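CdiA-CT toxin, Conserved domain protein (Yersinia pseudotuberculosis serotype O:3, PDB 4ZQU) acts as the toxin domain of a contact-dependent growth inhibition system, probably as an endonuclease of the PDDEXK clan, and is bound by its immunity protein. Local coordinates at residues K38-D41 with T42-A46; N52-Y55 with S56-K60. One frame throughout, in Å; residues are numbered along the deposited sequence.

Overall arrangement
The two contacts follow in series along the chain, their centres about 12 Å apart. Contact 1 (38-46) runs from the end of strand 33-39, an inner strand of the mixed sheet, into the short helix 42-47; contact 2 (52-60) forms the first turns of the next helix, 53-66. They meet directly. The amine of K38 probably hydrogen-bonds to S57 OG, with 2.9 Å between K38 NZ and S57 OG, while M45 SD packs on V54 CG2. Contact 1 also touches strand 85-92, and contact 2 leans on helix 98-113. Together they carry the chain from the sheet of this restriction endonuclease-like domain to the helices packed beside it.

Contact 1 (K38-D41 with T42-A46); sequences KSLD and TQTMA
D41 grips the first turn of helix 42-47 through a single carboxylate oxygen. OD1 of D41 accepts from the backbone N of T44 at 2.8 Å, in a nearly straight bond (165° at the hydrogen) that arrives close to the extension of the C-O bond. The hydroxyl of the same threonine donates to this oxygen too, T44 OG1 lying 2.8 Å from D41 OD1 on its syn side but 34° out of the carboxylate plane. Two donors from one residue thus fix the rotation of the carboxylate, and the negative charge at the helix N-terminus is probably stabilised by the helix dipole. With chi1 at 55°, CG of D41 sits between its own N and carbonyl carbon, which turns the acid back over the helix start. The backbone adds the first helical bond, from M45 N to D41 O (2.9 Å).

The tight apolar part lies at L40 and M45, both buried. The methionine chain, bent at chi2 and chi3, brings its CE to 3.6 Å from L40 CD1, the two side chains crossing at about a right angle; M45 also packs on V92 of strand 85-92. By contrast, the D41 side is exposed, and a water there links S39 O, D41 N and T44 OG1. An aspartate whose carboxylate accepts from the third residue of the helix is the classic side-chain N-cap, here just beyond strand 33-39.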
loop_
_atom_site.group_PDB
_atom_site.type_symbol
_atom_site.label_atom_id
_atom_site.label_comp_id
_atom_site.label_asym_id
_atom_site.label_seq_id
_atom_site.Cartn_x
_atom_site.Cartn_y
_atom_site.Cartn_z
ATOM N N LYS A 38 -13.881 0.453 -10.575
ATOM C CA LYS A 38 -14.184 -0.650 -11.477
ATOM C C LYS A 38 -15.096 -0.171 -12.599
ATOM O O LYS A 38 -16.008 0.622 -12.372
ATOM C CB LYS A 38 -14.831 -1.810 -10.714
ATOM C CG LYS A 38 -15.138 -3.035 -11.572
ATOM C CD LYS A 38 -15.744 -4.169 -10.753
ATOM C CE LYS A 38 -16.207 -5.308 -11.652
ATOM N NZ LYS A 38 -15.081 -5.916 -12.416
ATOM N N SER A 39 -14.849 -0.651 -13.812
ATOM C CA SER A 39 -15.642 -0.237 -14.962
ATOM C C SER A 39 -16.052 -1.416 -15.830
ATOM O O SER A 39 -15.267 -2.331 -16.071
ATOM C CB SER A 39 -14.869 0.778 -15.806
ATOM O OG SER A 39 -15.617 1.163 -16.947
ATOM N N LEU A 40 -17.292 -1.385 -16.298
ATOM C CA LEU A 40 -17.786 -2.377 -17.240
ATOM C C LEU A 40 -18.230 -1.685 -18.518
ATOM O O LEU A 40 -19.149 -0.874 -18.490
ATOM C CB LEU A 40 -18.947 -3.162 -16.635
ATOM C CG LEU A 40 -18.604 -4.021 -15.421
ATOM C CD1 LEU A 40 -19.865 -4.417 -14.680
ATOM C CD2 LEU A 40 -17.830 -5.253 -15.854
ATOM N N ASP A 41 -17.574 -1.984 -19.635
ATOM C CA ASP A 41 -17.978 -1.378 -20.897
ATOM C C ASP A 41 -19.075 -2.209 -21.560
ATOM O O ASP A 41 -19.470 -3.256 -21.042
ATOM C CB ASP A 41 -16.778 -1.190 -21.839
ATOM C CG ASP A 41 -16.008 -2.476 -22.092
ATOM O OD1 ASP A 41 -16.622 -3.561 -22.134
ATOM O OD2 ASP A 41 -14.774 -2.392 -22.265
ATOM N N THR A 42 -19.562 -1.731 -22.701
ATOM C CA THR A 42 -20.687 -2.358 -23.390
ATOM C C THR A 42 -20.370 -3.781 -23.838
ATOM O O THR A 42 -21.233 -4.658 -23.801
ATOM C CB THR A 42 -21.115 -1.537 -24.621
ATOM O OG1 THR A 42 -20.011 -1.421 -25.529
ATOM C CG2 THR A 42 -21.570 -0.147 -24.203
ATOM N N GLN A 43 -19.129 -4.004 -24.255
ATOM C CA GLN A 43 -18.717 -5.309 -24.752
ATOM C C GLN A 43 -18.612 -6.338 -23.633
ATOM O O GLN A 43 -19.095 -7.464 -23.770
ATOM C CB GLN A 43 -17.383 -5.197 -25.489
ATOM C CG GLN A 43 -17.457 -4.366 -26.757
ATOM C CD GLN A 43 -18.333 -4.994 -27.824
ATOM O OE1 GLN A 43 -19.490 -4.610 -28.001
ATOM N NE2 GLN A 43 -17.782 -5.966 -28.544
ATOM N N THR A 44 -17.981 -5.945 -22.529
ATOM C CA THR A 44 -17.811 -6.831 -21.381
ATOM C C THR A 44 -19.154 -7.112 -20.708
ATOM O O THR A 44 -19.403 -8.222 -20.233
ATOM C CB THR A 44 -16.833 -6.230 -20.352
ATOM O OG1 THR A 44 -15.610 -5.874 -21.007
ATOM C CG2 THR A 44 -16.534 -7.230 -19.247
ATOM N N MET A 45 -20.017 -6.101 -20.674
ATOM C CA MET A 45 -21.358 -6.256 -20.124
ATOM C C MET A 45 -22.173 -7.223 -20.976
ATOM O O MET A 45 -22.958 -8.018 -20.460
ATOM C CB MET A 45 -22.063 -4.900 -20.028
ATOM C CG MET A 45 -23.422 -4.959 -19.354
ATOM S SD MET A 45 -23.318 -5.538 -17.648
ATOM C CE MET A 45 -22.745 -4.063 -16.821
ATOM N N ALA A 46 -21.974 -7.154 -22.289
ATOM C CA ALA A 46 -22.626 -8.070 -23.212
ATOM C C ALA A 46 -22.058 -9.479 -23.069
ATOM O O ALA A 46 -22.784 -10.465 -23.199
ATOM C CB ALA A 46 -22.473 -7.581 -24.640
HETATM O O HOH W 1 -14.749 -3.513 -19.010
#

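Contact 2 (N52-Y55 with S56-K60); sequences NQVY and SSIKK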
loop_
_atom_site.group_PDB
_atom_site.type_symbol
_atom_site.label_atom_id
_atom_site.label_comp_id
_atom_site.label_asym_id
_atom_site.label_seq_id
_atom_site.Cartn_x
_atom_site.Cartn_y
_atom_site.Cartn_z
ATOM N N ASN A 52 -25.512 -14.638 -12.913
ATOM C CA ASN A 52 -24.489 -14.601 -11.866
ATOM C C ASN A 52 -23.102 -14.161 -12.352
ATOM O O ASN A 52 -22.188 -14.012 -11.545
ATOM C CB ASN A 52 -24.380 -15.968 -11.180
ATOM C CG ASN A 52 -23.920 -15.866 -9.739
ATOM O OD1 ASN A 52 -24.308 -14.948 -9.017
ATOM N ND2 ASN A 52 -23.087 -16.809 -9.314
ATOM N N GLN A 53 -22.945 -13.942 -13.654
ATOM C CA GLN A 53 -21.644 -13.563 -14.207
ATOM C C GLN A 53 -21.258 -12.137 -13.844
ATOM O O GLN A 53 -20.098 -11.851 -13.550
ATOM C CB GLN A 53 -21.634 -13.722 -15.725
ATOM C CG GLN A 53 -20.914 -14.964 -16.204
ATOM C CD GLN A 53 -20.817 -15.026 -17.711
ATOM O OE1 GLN A 53 -21.754 -14.660 -18.418
ATOM N NE2 GLN A 53 -19.673 -15.475 -18.214
ATOM N N VAL A 54 -22.236 -11.241 -13.883
ATOM C CA VAL A 54 -22.017 -9.861 -13.485
ATOM C C VAL A 54 -21.802 -9.780 -11.980
ATOM O O VAL A 54 -20.871 -9.124 -11.511
ATOM C CB VAL A 54 -23.201 -8.965 -13.895
ATOM C CG1 VAL A 54 -23.075 -7.588 -13.267
ATOM C CG2 VAL A 54 -23.282 -8.859 -15.410
ATOM N N TYR A 55 -22.663 -10.461 -11.231
ATOM C CA TYR A 55 -22.554 -10.510 -9.775
ATOM C C TYR A 55 -21.189 -11.029 -9.333
ATOM O O TYR A 55 -20.585 -10.485 -8.411
ATOM C CB TYR A 55 -23.665 -11.384 -9.183
ATOM C CG TYR A 55 -23.551 -11.582 -7.690
ATOM C CD1 TYR A 55 -23.991 -10.607 -6.806
ATOM C CD2 TYR A 55 -23.002 -12.744 -7.164
ATOM C CE1 TYR A 55 -23.885 -10.783 -5.439
ATOM C CE2 TYR A 55 -22.892 -12.928 -5.797
ATOM C CZ TYR A 55 -23.335 -11.946 -4.940
ATOM O OH TYR A 55 -23.227 -12.127 -3.581
ATOM N N SER A 56 -20.707 -12.075 -10.000
ATOM C CA SER A 56 -19.406 -12.663 -9.689
ATOM C C SER A 56 -18.266 -11.668 -9.847
ATOM O O SER A 56 -17.452 -11.502 -8.941
ATOM C CB SER A 56 -19.141 -13.880 -10.575
ATOM O OG SER A 56 -20.019 -14.946 -10.261
ATOM N N SER A 57 -18.210 -11.017 -11.004
ATOM C CA SER A 57 -17.146 -10.063 -11.304
ATOM C C SER A 57 -17.041 -8.982 -10.238
ATOM O O SER A 57 -15.946 -8.631 -9.800
ATOM C CB SER A 57 -17.377 -9.419 -12.669
ATOM O OG SER A 57 -16.388 -8.441 -12.937
ATOM N N ILE A 58 -18.191 -8.463 -9.822
ATOM C CA ILE A 58 -18.239 -7.418 -8.806
ATOM C C ILE A 58 -17.918 -7.978 -7.427
ATOM O O ILE A 58 -17.118 -7.405 -6.689
ATOM C CB ILE A 58 -19.617 -6.738 -8.765
ATOM C CG1 ILE A 58 -20.013 -6.255 -10.162
ATOM C CG2 ILE A 58 -19.605 -5.585 -7.778
ATOM C CD1 ILE A 58 -21.395 -5.640 -10.228
ATOM N N LYS A 59 -18.545 -9.099 -7.087
ATOM C CA LYS A 59 -18.284 -9.771 -5.822
ATOM C C LYS A 59 -16.808 -10.119 -5.684
ATOM O O LYS A 59 -16.243 -10.063 -4.592
ATOM C CB LYS A 59 -19.128 -11.037 -5.701
ATOM C CG LYS A 59 -19.111 -11.645 -4.318
ATOM C CD LYS A 59 -19.072 -13.159 -4.362
ATOM C CE LYS A 59 -18.764 -13.727 -2.987
ATOM N NZ LYS A 59 -18.230 -15.112 -3.066
ATOM N N LYS A 60 -16.192 -10.481 -6.804
ATOM C CA LYS A 60 -14.779 -10.819 -6.825
ATOM C C LYS A 60 -13.958 -9.612 -6.393
ATOM O O LYS A 60 -12.976 -9.744 -5.665
ATOM C CB LYS A 60 -14.363 -11.291 -8.219
ATOM C CG LYS A 60 -12.869 -11.475 -8.410
ATOM C CD LYS A 60 -12.585 -12.409 -9.576
ATOM C CE LYS A 60 -11.854 -11.683 -10.696
ATOM N NZ LYS A 60 -10.471 -12.203 -10.904
#
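Chi1 of -68° sets S56 OG beside its own backbone N, and from there both groups donate to the carbonyl of N52. S56 OG lies 2.7 Å from N52 O and S56 N lies 2.9 Å from N52 O; the two donors approach from opposite faces of the carbonyl plane, so one oxygen is clasped between them. Y55 and K59 both have CG anti to the backbone N (chi1 175° and -169°). One turn apart, they come together with K59 CB over one face of the tyrosine ring, offset toward its rim, and K59 CD 4.1 Å from Y55 CE2. In the same turn K59 N donates to Y55 O at 2.8 Å. The bond from S57 N to Q53 O is longer, at 3.3 Å.

On the buried side V54 and I58 run side by side and point the same way, with V54 CG1 4.0 Å from I58 CD1. Both touch helix 98-113, V54 at E103 and I58 at A107, while Y55 and K59 meet Y110 of that helix. N52 occupies the N-cap position without a capping bond from its side chain; instead the carboxylate of E103 accepts from the backbone N of N52 and of Y55, so helix 98-113 holds the start of helix 53-66. With V54 and I58 buried and N52 and S56 more exposed, this is the start of an amphipathic alpha-helix packed on another helix.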